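Local atomic coordinates of protein yxeP (PDB entry 1YSJ), a protein that probably removes the acetyl group from N-acetylcysteine to give acetate and cysteine, as a dinuclear metal hydrolase of the M20 peptidase family. Residues 36-41 / 123-128; 40-45 / 109-114; 204-209 / 307-312. The protein carries 1 engineered substitution. All blocks are in the same frame, centred on the assembly; numbering follows the deposited sequence.

Interaction 1: residues 36-41 / 123-128. With NI (nickel (II) ion), chain C.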
loop_
_atom_site.group_PDB
_atom_site.type_symbol
_atom_site.label_atom_id
_atom_site.label_comp_id
_atom_site.label_asym_id
_atom_site.label_seq_id
_atom_site.Cartn_x
_atom_site.Cartn_y
_atom_site.Cartn_z
ATOM N N ASN A 36 -40.992 -21.169 -13.294
ATOM C CA ASN A 36 -40.760 -20.455 -14.547
ATOM C C ASN A 36 -40.389 -18.984 -14.380
ATOM O O ASN A 36 -39.580 -18.465 -15.146
ATOM C CB ASN A 36 -41.942 -20.629 -15.508
ATOM C CG ASN A 36 -41.925 -21.979 -16.214
ATOM O OD1 ASN A 36 -42.936 -22.417 -16.765
ATOM N ND2 ASN A 36 -40.771 -22.646 -16.198
HETATM N N MSE A 37 -40.971 -18.322 -13.383
HETATM C CA MSE A 37 -40.609 -16.938 -13.067
HETATM C C MSE A 37 -39.202 -16.846 -12.483
HETATM O O MSE A 37 -38.418 -15.988 -12.883
HETATM C CB MSE A 37 -41.626 -16.300 -12.121
HETATM C CG MSE A 37 -42.951 -15.950 -12.794
HETATM SE SE MSE A 37 -44.155 -14.954 -11.625
HETATM C CE MSE A 37 -44.510 -16.324 -10.288
ATOM N N ARG A 38 -38.891 -17.739 -11.545
ATOM C CA ARG A 38 -37.552 -17.835 -10.966
ATOM C C ARG A 38 -36.489 -18.009 -12.051
ATOM O O ARG A 38 -35.454 -17.341 -12.029
ATOM C CB ARG A 38 -37.474 -19.001 -9.969
ATOM C CG ARG A 38 -36.136 -19.135 -9.234
ATOM C CD ARG A 38 -35.160 -20.061 -9.960
ATOM N NE ARG A 38 -33.808 -19.978 -9.409
ATOM C CZ ARG A 38 -32.965 -21.006 -9.312
ATOM N NH1 ARG A 38 -31.758 -20.826 -8.791
ATOM N NH2 ARG A 38 -33.327 -22.215 -9.718
ATOM N N ARG A 39 -36.757 -18.909 -12.991
ATOM C CA ARG A 39 -35.789 -19.263 -14.025
ATOM C C ARG A 39 -35.630 -18.191 -15.091
ATOM O O ARG A 39 -34.532 -18.000 -15.610
ATOM C CB ARG A 39 -36.149 -20.593 -14.660
ATOM C CG ARG A 39 -36.007 -21.751 -13.714
ATOM C CD ARG A 39 -36.308 -23.035 -14.427
ATOM N NE ARG A 39 -36.252 -24.168 -13.512
ATOM C CZ ARG A 39 -36.241 -25.436 -13.902
ATOM N NH1 ARG A 39 -36.273 -25.733 -15.196
ATOM N NH2 ARG A 39 -36.193 -26.405 -12.995
ATOM N N ASP A 40 -36.719 -17.494 -15.407
ATOM C CA ASP A 40 -36.665 -16.361 -16.324
ATOM C C ASP A 40 -35.754 -15.255 -15.790
ATOM O O ASP A 40 -34.981 -14.664 -16.545
ATOM C CB ASP A 40 -38.067 -15.810 -16.596
ATOM C CG ASP A 40 -38.055 -14.609 -17.537
ATOM O OD1 ASP A 40 -37.167 -14.523 -18.411
ATOM O OD2 ASP A 40 -38.945 -13.747 -17.400
ATOM N N LEU A 41 -35.849 -14.986 -14.489
ATOM C CA LEU A 41 -34.995 -14.003 -13.835
ATOM C C LEU A 41 -33.539 -14.464 -13.730
ATOM O O LEU A 41 -32.621 -13.694 -14.012
ATOM C CB LEU A 41 -35.543 -13.651 -12.452
ATOM C CG LEU A 41 -36.980 -13.115 -12.370
ATOM C CD1 LEU A 41 -37.305 -12.792 -10.934
ATOM C CD2 LEU A 41 -37.226 -11.897 -13.275
ATOM N N GLY A 123 -29.434 -15.873 -4.903
ATOM C CA GLY A 123 -30.815 -16.372 -4.851
ATOM C C GLY A 123 -31.920 -15.320 -4.843
ATOM O O GLY A 123 -33.046 -15.612 -4.451
ATOM N N HIS A 124 -31.612 -14.107 -5.296
ATOM C CA HIS A 124 -32.587 -13.012 -5.313
ATOM C C HIS A 124 -33.696 -13.242 -6.336
ATOM O O HIS A 124 -34.811 -12.715 -6.193
ATOM C CB HIS A 124 -31.885 -11.678 -5.563
ATOM C CG HIS A 124 -30.964 -11.263 -4.455
ATOM N ND1 HIS A 124 -30.428 -9.995 -4.370
ATOM C CD2 HIS A 124 -30.494 -11.943 -3.381
ATOM C CE1 HIS A 124 -29.655 -9.918 -3.301
ATOM N NE2 HIS A 124 -29.680 -11.085 -2.682
ATOM N N ASP A 125 -33.381 -14.019 -7.371
ATOM C CA ASP A 125 -34.383 -14.508 -8.302
ATOM C C ASP A 125 -35.422 -15.353 -7.547
ATOM O O ASP A 125 -36.628 -15.150 -7.711
ATOM C CB ASP A 125 -33.730 -15.298 -9.454
ATOM C CG ASP A 125 -32.805 -16.416 -8.972
ATOM O OD1 ASP A 125 -32.228 -16.309 -7.869
ATOM O OD2 ASP A 125 -32.640 -17.407 -9.714
ATOM N N PHE A 126 -34.938 -16.271 -6.703
ATOM C CA PHE A 126 -35.781 -17.045 -5.788
ATOM C C PHE A 126 -36.623 -16.181 -4.842
ATOM O O PHE A 126 -37.825 -16.413 -4.713
ATOM C CB PHE A 126 -34.941 -18.059 -4.998
ATOM C CG PHE A 126 -35.640 -18.626 -3.787
ATOM C CD1 PHE A 126 -36.631 -19.593 -3.925
ATOM C CD2 PHE A 126 -35.294 -18.199 -2.505
ATOM C CE1 PHE A 126 -37.278 -20.116 -2.809
ATOM C CE2 PHE A 126 -35.934 -18.717 -1.380
ATOM C CZ PHE A 126 -36.929 -19.679 -1.532
ATOM N N HIS A 127 -36.001 -15.202 -4.181
ATOM C CA HIS A 127 -36.731 -14.308 -3.274
ATOM C C HIS A 127 -37.875 -13.612 -3.996
ATOM O O HIS A 127 -38.999 -13.574 -3.488
ATOM C CB HIS A 127 -35.819 -13.248 -2.643
ATOM C CG HIS A 127 -34.682 -13.812 -1.851
ATOM N ND1 HIS A 127 -33.501 -13.128 -1.660
ATOM C CD2 HIS A 127 -34.537 -14.999 -1.215
ATOM C CE1 HIS A 127 -32.681 -13.866 -0.934
ATOM N NE2 HIS A 127 -33.284 -15.007 -0.656
ATOM N N THR A 128 -37.571 -13.078 -5.182
ATOM C CA THR A 128 -38.538 -12.360 -6.009
ATOM C C THR A 128 -39.721 -13.240 -6.416
ATOM O O THR A 128 -40.872 -12.880 -6.162
ATOM C CB THR A 128 -37.853 -11.734 -7.258
ATOM O OG1 THR A 128 -36.919 -10.733 -6.828
ATOM C CG2 THR A 128 -38.877 -11.103 -8.203
HETATM NI NI NI C . -28.659 -11.676 -1.006
HETATM O O HOH W 1 -30.387 -18.373 -7.867
HETATM O O HOH W 2 -27.335 -10.574 -0.245
HETATM O O HOH W 3 -29.993 -10.116 -0.025
#
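R38 and D125 face each other where helix 28-43 runs over the start of helix 124-139; the axes of the two short segments come within 8.4 Å, their N-to-C directions 144° apart. The polar half of the contact is a salt bridge: R38 NE gives its hydrogen to D125 OD2 at 2.8 Å. The donor comes from above the carboxylate plane, and the N-H...O angle is only 141°. R38 reaches this spot with CG anti to its own backbone N (chi1 -176°) and a bend at chi2 that brings NE round to the acid. One water completes a ring, accepting from R38 NH1 at 3.0 Å and donating to D125 OD1 at 2.8 Å. The apolar half lies one helical turn on, where L41 CB rests against D125 CB and L41 CD1 meets T128 CG2 at 3.6 Å, the leucine branch running squarely across the threonine methyl. T128 OG1 turns back to H124 O, which also takes T128 N from the opposite face of its plane. The imidazole of H124 leads off from the contact and binds a nickel ion through NE2 at 2.0 Å, with C122 and H182 on the same metal. A buried D125 held by R38 and by H42 is probably kept ionised, and R38 has a second acid in E382, so paired charges hold the H124-bearing start of helix 124-139 against helix 28-43.

Interaction 2: residues 40-45 / 109-114; sequences DLHEHP and LPFASK
H42 and E43, in the last turn of helix 28-43, carry most of the contact with the loop that follows strand 91-97. Two hydrogen bonds join the segments. K114 N donates to E43 O at 2.8 Å in a nearly straight line (176°), and K114 NZ reaches E43 OE1 at 2.7 Å in a salt bridge, coming in on the anti side of the carboxylate and somewhat out of its plane. The E43 and K114 chains run alongside one another out from the backbone, and bends at chi3 and chi4 fold the lysine back so that its amine meets the acid. With an alanine in place of E43, K114 NZ would probably be left without its acid mate and the lysine chain set free to turn, although the backbone bond could remain. The aromatic contact is an offset edge-to-face pair: the edge of F111 is directed at the face of H42, ring centres 5.3 Å apart and planes at 67°. H42 CD2 also lies 3.3 Å from F111 O, which sits at the imidazole edge. On the far side of that ring, NE2 is hydrogen-bonded to E105. Van der Waals contact finishes the joint, with P45 CG 3.3 Å from S113 OG, a hydroxyl that lies between V115 O and T118 O and has one hydrogen to share between them. The loop enters through a type I turn from L109 to A112, then crosses the C-terminal end of the helix in the metal-binding part of this M20 peptidase; the H42 side chain is about 12 Å from a nickel ion.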
loop_
_atom_site.group_PDB
_atom_site.type_symbol
_atom_site.label_atom_id
_atom_site.label_comp_id
_atom_site.label_asym_id
_atom_site.label_seq_id
_atom_site.Cartn_x
_atom_site.Cartn_y
_atom_site.Cartn_z
ATOM N N ASP A 40 -36.719 -17.494 -15.407
ATOM C CA ASP A 40 -36.665 -16.361 -16.324
ATOM C C ASP A 40 -35.754 -15.255 -15.790
ATOM O O ASP A 40 -34.981 -14.664 -16.545
ATOM C CB ASP A 40 -38.067 -15.810 -16.596
ATOM C CG ASP A 40 -38.055 -14.609 -17.537
ATOM O OD1 ASP A 40 -37.167 -14.523 -18.411
ATOM O OD2 ASP A 40 -38.945 -13.747 -17.400
ATOM N N LEU A 41 -35.849 -14.986 -14.489
ATOM C CA LEU A 41 -34.995 -14.003 -13.835
ATOM C C LEU A 41 -33.539 -14.464 -13.730
ATOM O O LEU A 41 -32.621 -13.694 -14.012
ATOM C CB LEU A 41 -35.543 -13.651 -12.452
ATOM C CG LEU A 41 -36.980 -13.115 -12.370
ATOM C CD1 LEU A 41 -37.305 -12.792 -10.934
ATOM C CD2 LEU A 41 -37.226 -11.897 -13.275
ATOM N N HIS A 42 -33.343 -15.721 -13.330
ATOM C CA HIS A 42 -32.018 -16.334 -13.197
ATOM C C HIS A 42 -31.275 -16.349 -14.534
ATOM O O HIS A 42 -30.061 -16.145 -14.591
ATOM C CB HIS A 42 -32.163 -17.762 -12.656
ATOM C CG HIS A 42 -30.861 -18.428 -12.332
ATOM N ND1 HIS A 42 -30.273 -18.346 -11.088
ATOM C CD2 HIS A 42 -30.038 -19.195 -13.088
ATOM C CE1 HIS A 42 -29.139 -19.024 -11.092
ATOM N NE2 HIS A 42 -28.974 -19.550 -12.294
ATOM N N GLU A 43 -32.030 -16.590 -15.601
ATOM C CA GLU A 43 -31.514 -16.626 -16.961
ATOM C C GLU A 43 -31.148 -15.242 -17.487
ATOM O O GLU A 43 -30.237 -15.109 -18.302
ATOM C CB GLU A 43 -32.575 -17.240 -17.866
ATOM C CG GLU A 43 -32.067 -17.809 -19.162
ATOM C CD GLU A 43 -33.120 -18.646 -19.854
ATOM O OE1 GLU A 43 -32.973 -18.884 -21.072
ATOM O OE2 GLU A 43 -34.094 -19.063 -19.180
ATOM N N HIS A 44 -31.872 -14.223 -17.031
ATOM C CA HIS A 44 -31.642 -12.845 -17.454
ATOM C C HIS A 44 -31.351 -11.937 -16.246
ATOM O O HIS A 44 -32.156 -11.064 -15.906
ATOM C CB HIS A 44 -32.841 -12.327 -18.255
ATOM C CG HIS A 44 -33.224 -13.208 -19.405
ATOM N ND1 HIS A 44 -32.437 -13.348 -20.530
ATOM C CD2 HIS A 44 -34.307 -13.995 -19.602
ATOM C CE1 HIS A 44 -33.022 -14.182 -21.371
ATOM N NE2 HIS A 44 -34.158 -14.587 -20.833
ATOM N N PRO A 45 -30.189 -12.139 -15.593
ATOM C CA PRO A 45 -29.902 -11.372 -14.391
ATOM C C PRO A 45 -29.440 -9.949 -14.703
ATOM O O PRO A 45 -28.825 -9.709 -15.743
ATOM C CB PRO A 45 -28.774 -12.173 -13.736
ATOM C CG PRO A 45 -28.071 -12.802 -14.851
ATOM C CD PRO A 45 -29.089 -13.067 -15.924
ATOM N N LEU A 109 -26.407 -25.130 -15.609
ATOM C CA LEU A 109 -27.846 -25.390 -15.578
ATOM C C LEU A 109 -28.461 -24.975 -16.914
ATOM O O LEU A 109 -27.920 -24.097 -17.589
ATOM C CB LEU A 109 -28.506 -24.612 -14.435
ATOM C CG LEU A 109 -28.282 -25.092 -12.998
ATOM C CD1 LEU A 109 -28.647 -23.990 -12.004
ATOM C CD2 LEU A 109 -29.052 -26.376 -12.700
ATOM N N PRO A 110 -29.600 -25.591 -17.298
ATOM C CA PRO A 110 -30.208 -25.265 -18.592
ATOM C C PRO A 110 -30.705 -23.820 -18.644
ATOM O O PRO A 110 -30.825 -23.249 -19.726
ATOM C CB PRO A 110 -31.396 -26.233 -18.680
ATOM C CG PRO A 110 -31.116 -27.296 -17.671
ATOM C CD PRO A 110 -30.391 -26.600 -16.571
ATOM N N PHE A 111 -30.979 -23.249 -17.473
ATOM C CA PHE A 111 -31.512 -21.897 -17.345
ATOM C C PHE A 111 -30.479 -20.938 -16.749
ATOM O O PHE A 111 -30.837 -19.909 -16.167
ATOM C CB PHE A 111 -32.790 -21.913 -16.498
ATOM C CG PHE A 111 -32.619 -22.561 -15.149
ATOM C CD1 PHE A 111 -32.237 -21.806 -14.041
ATOM C CD2 PHE A 111 -32.844 -23.925 -14.983
ATOM C CE1 PHE A 111 -32.075 -22.403 -12.793
ATOM C CE2 PHE A 111 -32.686 -24.529 -13.740
ATOM C CZ PHE A 111 -32.303 -23.765 -12.642
ATOM N N ALA A 112 -29.200 -21.278 -16.899
ATOM C CA ALA A 112 -28.109 -20.442 -16.406
ATOM C C ALA A 112 -28.095 -19.092 -17.114
ATOM O O ALA A 112 -28.557 -18.975 -18.254
ATOM C CB ALA A 112 -26.775 -21.148 -16.585
ATOM N N SER A 113 -27.568 -18.077 -16.431
ATOM C CA SER A 113 -27.465 -16.733 -16.991
ATOM C C SER A 113 -27.014 -16.763 -18.444
ATOM O O SER A 113 -26.007 -17.396 -18.785
ATOM C CB SER A 113 -26.496 -15.883 -16.171
ATOM O OG SER A 113 -26.204 -14.667 -16.833
ATOM N N LYS A 114 -27.781 -16.084 -19.290
ATOM C CA LYS A 114 -27.417 -15.888 -20.688
ATOM C C LYS A 114 -26.585 -14.611 -20.843
ATOM O O LYS A 114 -26.160 -14.266 -21.947
ATOM C CB LYS A 114 -28.671 -15.857 -21.569
ATOM C CG LYS A 114 -29.357 -17.213 -21.675
ATOM C CD LYS A 114 -30.519 -17.206 -22.663
ATOM C CE LYS A 114 -30.608 -18.534 -23.426
ATOM N NZ LYS A 114 -30.915 -19.716 -22.560
#

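Interaction 3: residues 204-209 / 307-312; sequences DRFEIV and AEFKWF
F206 and W311 lie on the better-buried face of an antiparallel strand pair, along with I208 and F309. F206 CB sits 4.0 Å from W311 CE3, and I208 CG1 presses on F309 CD1 at 3.6 Å. A chi1 near 180° (-174°) swings the F309 ring across to residues 204-209, where CZ also meets F206 CB. Helix 282-302 covers this side, M292 touching both phenylalanines. At the end of the row D204 OD1 lies against W311 CZ2, while its OD2 is paired with R285. The other face is the more solvent-exposed side, K310 most of all, although R205 and F312 pack closely in a cation-pi pair: R205 CZ stands 4.1 Å from the centroid of the F312 ring, over its face, with NH2 above the centre. R205 also makes a cation-pi pair with W264 of the second subunit, and E308 OE2 forms a salt bridge with K211. Six backbone hydrogen bonds run between the faces. This is the edge of a four-stranded antiparallel sheet, consistent with the M20 dimerisation domain: backbone bonds set the register, apolar side chains pack beneath helix 282-302, and an arginine held by aromatics links the strands to the neighbouring subunit.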
loop_
_atom_site.group_PDB
_atom_site.type_symbol
_atom_site.label_atom_id
_atom_site.label_comp_id
_atom_site.label_asym_id
_atom_site.label_seq_id
_atom_site.Cartn_x
_atom_site.Cartn_y
_atom_site.Cartn_z
ATOM N N ASP A 204 -19.419 -1.345 8.829
ATOM C CA ASP A 204 -18.943 0.029 8.841
ATOM C C ASP A 204 -17.534 0.095 8.304
ATOM O O ASP A 204 -16.728 -0.805 8.539
ATOM C CB ASP A 204 -19.001 0.608 10.253
ATOM C CG ASP A 204 -20.425 0.744 10.768
ATOM O OD1 ASP A 204 -20.688 0.315 11.906
ATOM O OD2 ASP A 204 -21.288 1.268 10.034
ATOM N N ARG A 205 -17.251 1.169 7.576
ATOM C CA ARG A 205 -15.949 1.387 6.968
ATOM C C ARG A 205 -15.131 2.323 7.851
ATOM O O ARG A 205 -15.672 3.259 8.439
ATOM C CB ARG A 205 -16.133 1.996 5.573
ATOM C CG ARG A 205 -14.900 1.964 4.683
ATOM C CD ARG A 205 -15.161 2.639 3.343
ATOM N NE ARG A 205 -15.135 4.096 3.440
ATOM C CZ ARG A 205 -15.486 4.926 2.461
ATOM N NH1 ARG A 205 -15.898 4.454 1.291
ATOM N NH2 ARG A 205 -15.428 6.237 2.656
ATOM N N PHE A 206 -13.833 2.057 7.953
ATOM C CA PHE A 206 -12.917 2.977 8.634
ATOM C C PHE A 206 -11.655 3.214 7.811
ATOM O O PHE A 206 -11.265 2.366 7.015
ATOM C CB PHE A 206 -12.562 2.483 10.044
ATOM C CG PHE A 206 -11.632 1.298 10.065
ATOM C CD1 PHE A 206 -12.136 0.005 10.117
ATOM C CD2 PHE A 206 -10.247 1.478 10.052
ATOM C CE1 PHE A 206 -11.280 -1.093 10.145
ATOM C CE2 PHE A 206 -9.388 0.388 10.071
ATOM C CZ PHE A 206 -9.908 -0.902 10.118
ATOM N N GLU A 207 -11.030 4.371 8.017
ATOM C CA GLU A 207 -9.771 4.725 7.378
ATOM C C GLU A 207 -8.851 5.400 8.396
ATOM O O GLU A 207 -9.267 6.315 9.108
ATOM C CB GLU A 207 -10.021 5.658 6.187
ATOM C CG GLU A 207 -8.751 6.128 5.463
ATOM C CD GLU A 207 -9.017 7.212 4.421
ATOM O OE1 GLU A 207 -8.060 7.942 4.072
ATOM O OE2 GLU A 207 -10.175 7.334 3.953
ATOM N N ILE A 208 -7.606 4.939 8.467
ATOM C CA ILE A 208 -6.602 5.568 9.327
ATOM C C ILE A 208 -5.388 6.018 8.526
ATOM O O ILE A 208 -4.778 5.220 7.814
ATOM C CB ILE A 208 -6.143 4.652 10.491
ATOM C CG1 ILE A 208 -7.347 4.067 11.226
ATOM C CG2 ILE A 208 -5.258 5.433 11.460
ATOM C CD1 ILE A 208 -6.996 3.063 12.294
ATOM N N VAL A 209 -5.060 7.302 8.644
ATOM C CA VAL A 209 -3.858 7.879 8.041
ATOM C C VAL A 209 -2.849 8.201 9.145
ATOM O O VAL A 209 -3.174 8.906 10.106
ATOM C CB VAL A 209 -4.181 9.162 7.215
ATOM C CG1 VAL A 209 -2.908 9.783 6.645
ATOM C CG2 VAL A 209 -5.170 8.856 6.089
ATOM N N ALA A 307 -2.229 10.281 14.175
ATOM C CA ALA A 307 -3.208 9.466 13.471
ATOM C C ALA A 307 -4.443 10.273 13.103
ATOM O O ALA A 307 -4.929 11.086 13.894
ATOM C CB ALA A 307 -3.595 8.256 14.316
ATOM N N GLU A 308 -4.927 10.053 11.884
ATOM C CA GLU A 308 -6.231 10.540 11.456
ATOM C C GLU A 308 -7.161 9.342 11.368
ATOM O O GLU A 308 -6.883 8.394 10.636
ATOM C CB GLU A 308 -6.142 11.207 10.084
ATOM C CG GLU A 308 -5.574 12.609 10.083
ATOM C CD GLU A 308 -5.429 13.179 8.680
ATOM O OE1 GLU A 308 -6.325 12.937 7.837
ATOM O OE2 GLU A 308 -4.419 13.875 8.422
ATOM N N PHE A 309 -8.256 9.381 12.121
ATOM C CA PHE A 309 -9.237 8.299 12.100
ATOM C C PHE A 309 -10.527 8.779 11.456
ATOM O O PHE A 309 -11.110 9.775 11.884
ATOM C CB PHE A 309 -9.503 7.775 13.518
ATOM C CG PHE A 309 -10.390 6.558 13.561
ATOM C CD1 PHE A 309 -9.844 5.283 13.497
ATOM C CD2 PHE A 309 -11.774 6.688 13.676
ATOM C CE1 PHE A 309 -10.656 4.155 13.538
ATOM C CE2 PHE A 309 -12.599 5.563 13.716
ATOM C CZ PHE A 309 -12.038 4.294 13.647
ATOM N N LYS A 310 -10.962 8.066 10.423
ATOM C CA LYS A 310 -12.212 8.385 9.739
ATOM C C LYS A 310 -13.176 7.207 9.797
ATOM O O LYS A 310 -12.775 6.057 9.632
ATOM C CB LYS A 310 -11.951 8.794 8.290
ATOM C CG LYS A 310 -11.327 10.168 8.129
ATOM C CD LYS A 310 -11.441 10.656 6.693
ATOM C CE LYS A 310 -10.726 11.984 6.505
ATOM N NZ LYS A 310 -10.969 12.560 5.150
ATOM N N TRP A 311 -14.449 7.509 10.033
ATOM C CA TRP A 311 -15.483 6.495 10.223
ATOM C C TRP A 311 -16.621 6.718 9.232
ATOM O O TRP A 311 -17.172 7.819 9.150
ATOM C CB TRP A 311 -15.992 6.567 11.662
ATOM C CG TRP A 311 -17.013 5.537 12.053
ATOM C CD1 TRP A 311 -18.367 5.718 12.153
ATOM C CD2 TRP A 311 -16.762 4.179 12.432
ATOM N NE1 TRP A 311 -18.974 4.552 12.559
ATOM C CE2 TRP A 311 -18.014 3.592 12.739
ATOM C CE3 TRP A 311 -15.603 3.398 12.537
ATOM C CZ2 TRP A 311 -18.139 2.258 13.148
ATOM C CZ3 TRP A 311 -15.727 2.069 12.941
ATOM C CH2 TRP A 311 -16.991 1.513 13.241
ATOM N N PHE A 312 -16.965 5.675 8.479
ATOM C CA PHE A 312 -18.016 5.771 7.458
ATOM C C PHE A 312 -19.069 4.676 7.619
ATOM O O PHE A 312 -18.859 3.545 7.171
ATOM C CB PHE A 312 -17.423 5.725 6.043
ATOM C CG PHE A 312 -16.276 6.671 5.830
ATOM C CD1 PHE A 312 -14.962 6.230 5.968
ATOM C CD2 PHE A 312 -16.507 7.998 5.484
ATOM C CE1 PHE A 312 -13.898 7.095 5.766
ATOM C CE2 PHE A 312 -15.446 8.874 5.282
ATOM C CZ PHE A 312 -14.138 8.420 5.424
#

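From the N terminus, helix 28-43 comes first and serves both early contacts. Interaction 2 closes the loop from its C-terminal end to residues 109-114, and interaction 1 closes a longer one to 123-128, starting earlier and ending later, so interaction 2 nests within it while sharing D40 and L41. Their centres are 9 Å apart and they touch directly, with F111 packed on R38 and R39. Interaction 3 follows in series, its centre about 39 Å from that of interaction 1 and about 40 Å from that of interaction 2, and joins strand 197-211 to edge strand 306-320 of the separate four-stranded sheet.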